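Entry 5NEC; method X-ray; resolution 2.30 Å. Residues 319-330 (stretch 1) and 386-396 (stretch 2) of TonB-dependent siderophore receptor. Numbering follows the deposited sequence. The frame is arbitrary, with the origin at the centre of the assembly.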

# COMPACT_ATOMS: atom_id res chain seq x y z
N SER A 319 -25.71 0.22 10.94
CA SER A 319 -26.24 -0.89 11.77
C SER A 319 -27.47 -0.54 12.62
O SER A 319 -27.69 -1.09 13.68
CB SER A 319 -25.13 -1.47 12.65
OG SER A 319 -24.00 -1.78 11.85
N GLN A 320 -28.26 0.39 12.10
CA GLN A 320 -29.48 0.83 12.77
C GLN A 320 -30.67 -0.10 12.50
O GLN A 320 -31.69 0.03 13.13
CB GLN A 320 -29.81 2.28 12.35
CG GLN A 320 -28.85 3.32 12.89
CD GLN A 320 -28.65 3.18 14.40
OE1 GLN A 320 -29.62 3.12 15.16
NE2 GLN A 320 -27.42 3.10 14.82
N GLY A 321 -30.54 -1.01 11.54
CA GLY A 321 -31.58 -1.95 11.23
C GLY A 321 -32.65 -1.44 10.30
O GLY A 321 -33.58 -2.18 10.00
N ASN A 322 -32.51 -0.21 9.77
CA ASN A 322 -33.47 0.32 8.79
C ASN A 322 -33.52 -0.50 7.49
O ASN A 322 -34.54 -0.49 6.81
CB ASN A 322 -33.15 1.77 8.40
CG ASN A 322 -33.07 2.69 9.60
OD1 ASN A 322 -33.98 2.72 10.42
ND2 ASN A 322 -31.99 3.47 9.69
N ILE A 323 -32.43 -1.16 7.14
CA ILE A 323 -32.39 -2.02 5.94
C ILE A 323 -33.41 -3.15 5.97
O ILE A 323 -33.89 -3.56 4.91
CB ILE A 323 -30.98 -2.60 5.63
CG1 ILE A 323 -30.44 -3.48 6.78
CG2 ILE A 323 -30.01 -1.46 5.30
CD1 ILE A 323 -29.17 -4.22 6.43
N ASN A 324 -33.77 -3.61 7.16
CA ASN A 324 -34.79 -4.63 7.30
C ASN A 324 -36.22 -4.19 7.01
O ASN A 324 -37.09 -5.05 6.96
CB ASN A 324 -34.68 -5.31 8.67
CG ASN A 324 -33.38 -6.08 8.80
OD1 ASN A 324 -33.01 -6.80 7.90
ND2 ASN A 324 -32.66 -5.89 9.89
N ASN A 325 -36.47 -2.89 6.83
CA ASN A 325 -37.77 -2.42 6.33
C ASN A 325 -37.65 -1.81 4.93
O ASN A 325 -38.60 -1.24 4.44
CB ASN A 325 -38.42 -1.45 7.31
CG ASN A 325 -37.73 -0.07 7.35
OD1 ASN A 325 -37.34 0.48 6.32
ND2 ASN A 325 -37.59 0.47 8.53
N GLY A 326 -36.47 -1.92 4.31
CA GLY A 326 -36.24 -1.45 2.93
C GLY A 326 -35.68 -0.04 2.77
O GLY A 326 -35.79 0.55 1.68
N SER A 327 -35.08 0.51 3.83
CA SER A 327 -34.51 1.86 3.81
C SER A 327 -33.10 1.96 4.42
O SER A 327 -32.61 1.05 5.08
CB SER A 327 -35.45 2.84 4.49
OG SER A 327 -35.48 2.61 5.87
N VAL A 328 -32.46 3.10 4.17
CA VAL A 328 -31.06 3.34 4.57
C VAL A 328 -30.90 4.76 5.11
O VAL A 328 -31.18 5.72 4.39
CB VAL A 328 -30.11 3.17 3.36
CG1 VAL A 328 -28.69 3.57 3.72
CG2 VAL A 328 -30.15 1.73 2.83
N TRP A 329 -30.40 4.88 6.34
CA TRP A 329 -29.98 6.18 6.86
C TRP A 329 -28.61 6.57 6.26
O TRP A 329 -27.65 5.80 6.34
CB TRP A 329 -29.90 6.13 8.38
CG TRP A 329 -29.31 7.31 9.03
CD1 TRP A 329 -29.61 8.61 8.78
CD2 TRP A 329 -28.31 7.31 10.05
NE1 TRP A 329 -28.87 9.43 9.61
CE2 TRP A 329 -28.06 8.66 10.39
CE3 TRP A 329 -27.61 6.30 10.71
CZ2 TRP A 329 -27.12 9.03 11.36
CZ3 TRP A 329 -26.69 6.66 11.70
CH2 TRP A 329 -26.46 8.03 12.01
N ARG A 330 -28.54 7.75 5.64
CA ARG A 330 -27.28 8.28 5.09
C ARG A 330 -26.46 8.93 6.19
O ARG A 330 -26.45 10.14 6.37
CB ARG A 330 -27.53 9.27 3.98
CG ARG A 330 -28.01 8.59 2.72
CD ARG A 330 -28.46 9.65 1.73
NE ARG A 330 -28.72 9.15 0.39
CZ ARG A 330 -29.67 9.61 -0.43
NH1 ARG A 330 -30.50 10.58 -0.05
NH2 ARG A 330 -29.81 9.08 -1.64
N GLY A 386 -36.31 9.45 15.66
CA GLY A 386 -35.20 9.05 16.54
C GLY A 386 -33.80 9.35 16.00
O GLY A 386 -32.90 8.54 16.19
N SER A 387 -33.64 10.49 15.31
CA SER A 387 -32.34 10.94 14.71
C SER A 387 -31.82 10.15 13.50
O SER A 387 -31.45 10.73 12.48
CB SER A 387 -31.23 11.03 15.78
OG SER A 387 -31.72 11.62 16.98
N ASN A 388 -31.79 8.82 13.60
CA ASN A 388 -31.12 7.95 12.61
C ASN A 388 -31.99 6.76 12.14
O ASN A 388 -31.46 5.80 11.57
CB ASN A 388 -29.80 7.44 13.21
CG ASN A 388 -29.99 6.72 14.52
OD1 ASN A 388 -31.10 6.33 14.88
ND2 ASN A 388 -28.91 6.51 15.24
N LYS A 389 -33.31 6.82 12.35
CA LYS A 389 -34.23 5.77 11.91
C LYS A 389 -35.03 6.21 10.69
O LYS A 389 -35.30 7.39 10.51
CB LYS A 389 -35.19 5.36 13.04
CG LYS A 389 -34.49 4.89 14.32
CD LYS A 389 -33.73 3.60 14.05
CE LYS A 389 -33.21 2.97 15.33
NZ LYS A 389 -32.05 3.72 15.89
N CYS A 390 -35.39 5.22 9.87
CA CYS A 390 -35.96 5.41 8.52
C CYS A 390 -36.95 4.31 8.23
O CYS A 390 -36.84 3.22 8.76
CB CYS A 390 -34.90 5.26 7.43
SG CYS A 390 -33.62 6.48 7.41
N ASN A 391 -37.86 4.59 7.30
CA ASN A 391 -38.73 3.57 6.71
C ASN A 391 -39.16 4.15 5.35
O ASN A 391 -38.86 5.31 5.05
CB ASN A 391 -39.93 3.25 7.64
CG ASN A 391 -40.74 4.48 7.98
OD1 ASN A 391 -41.19 5.21 7.09
ND2 ASN A 391 -40.88 4.75 9.27
N PRO A 392 -39.85 3.35 4.52
CA PRO A 392 -40.20 3.86 3.18
C PRO A 392 -41.00 5.17 3.10
O PRO A 392 -40.87 5.91 2.13
CB PRO A 392 -40.94 2.68 2.54
CG PRO A 392 -40.26 1.49 3.15
CD PRO A 392 -40.07 1.90 4.60
N SER A 393 -41.79 5.49 4.11
CA SER A 393 -42.54 6.75 4.15
C SER A 393 -41.65 7.97 4.38
O SER A 393 -42.04 9.09 4.04
CB SER A 393 -43.64 6.70 5.22
OG SER A 393 -43.11 6.87 6.53
N LEU A 394 -40.47 7.77 4.98
CA LEU A 394 -39.50 8.85 5.22
C LEU A 394 -38.48 9.05 4.08
O LEU A 394 -37.82 10.08 4.02
CB LEU A 394 -38.76 8.61 6.56
CG LEU A 394 -39.65 8.67 7.81
CD1 LEU A 394 -38.90 8.21 9.05
CD2 LEU A 394 -40.23 10.06 8.05
N ILE A 395 -38.37 8.09 3.17
CA ILE A 395 -37.45 8.20 2.03
C ILE A 395 -37.69 9.49 1.23
O ILE A 395 -38.82 9.80 0.93
CB ILE A 395 -37.59 7.01 1.08
CG1 ILE A 395 -37.06 5.74 1.75
CG2 ILE A 395 -36.86 7.27 -0.24
CD1 ILE A 395 -37.34 4.49 0.95
N GLY A 396 -36.63 10.22 0.90
CA GLY A 396 -36.77 11.45 0.14
C GLY A 396 -37.04 12.64 1.03
O GLY A 396 -36.52 12.72 2.14

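Stretch 1 passes through a short 3-10 segment, residues 322-325, and enters a strand at S327. The bonds N324 N to G321 O (3.2 Å) and N325 N to N322 O (3.1 Å) tighten the turn, and S327 N reaches back to N322 O at 3.2 Å. At G321 and G326 phi is positive (84° and 94°), and a CB at either position would be jammed against the preceding carbonyl oxygen, so the backbone angles alone call for glycine. Stretch 2 is largely extended from K389 to N391, then takes helical phi/psi values at 392-394, where L394 N bonds to N391 O at 2.9 Å. The CA atoms come nearest at S327 and N391 (5.4 Å), N322 and C390 (5.7 Å), and W329 and N388 (6.1 Å). No backbone-to-backbone hydrogen bond crosses the contact; side chains of stretch 1 serve the main chain of stretch 2 instead.

N322 is the clearest case. Its amide group meets both a carbonyl and an NH: N322 ND2 donates to N388 O at 3.0 Å with an angle of 162°, while N322 OD1 accepts from C390 N at 2.9 Å, a weak bond with an angle of 146°. N325, three residues on, makes a similar bond: N325 ND2 donates to C390 O at 2.9 Å and 162°. Its chi1 of 73° (p) accompanies a second role for the same amide group, since N325 OD1 accepts from S327 OG at 2.9 Å. S327 OG also lies 3.4 Å from N391 N, but the angle is too poor for a hydrogen bond; its closest approach across the contact is to C390 CB, at 3.1 Å.

K389 shows how direction at CB can differ from reach. Its CA-to-CB bond points away overall, although CB still touches stretch 1, and with m values at chi1, chi2 and chi4 and t at chi3 the side chain brings K389 NZ to Q320 OE1 at 2.6 Å. K389 NZ also donates to N388 OD1 at 3.0 Å, joining a bond across the contact to one within stretch 2.

W329 supplies the aromatic contact. N388 CB sits 3.3 Å from the centroid of the W329 six-membered ring and 3° off its normal, a CH-pi arrangement almost directly over the face. Separately, C390 SG packs 3.9 Å from W329 CB. At the other end, the P392 ring approaches the 3-10 segment, with CG 3.4 Å from N325 O, and I395 CG1 lies 4.3 Å from S327 CB. The two stretches together bury 569 Å², to which C390 and N388 contribute most.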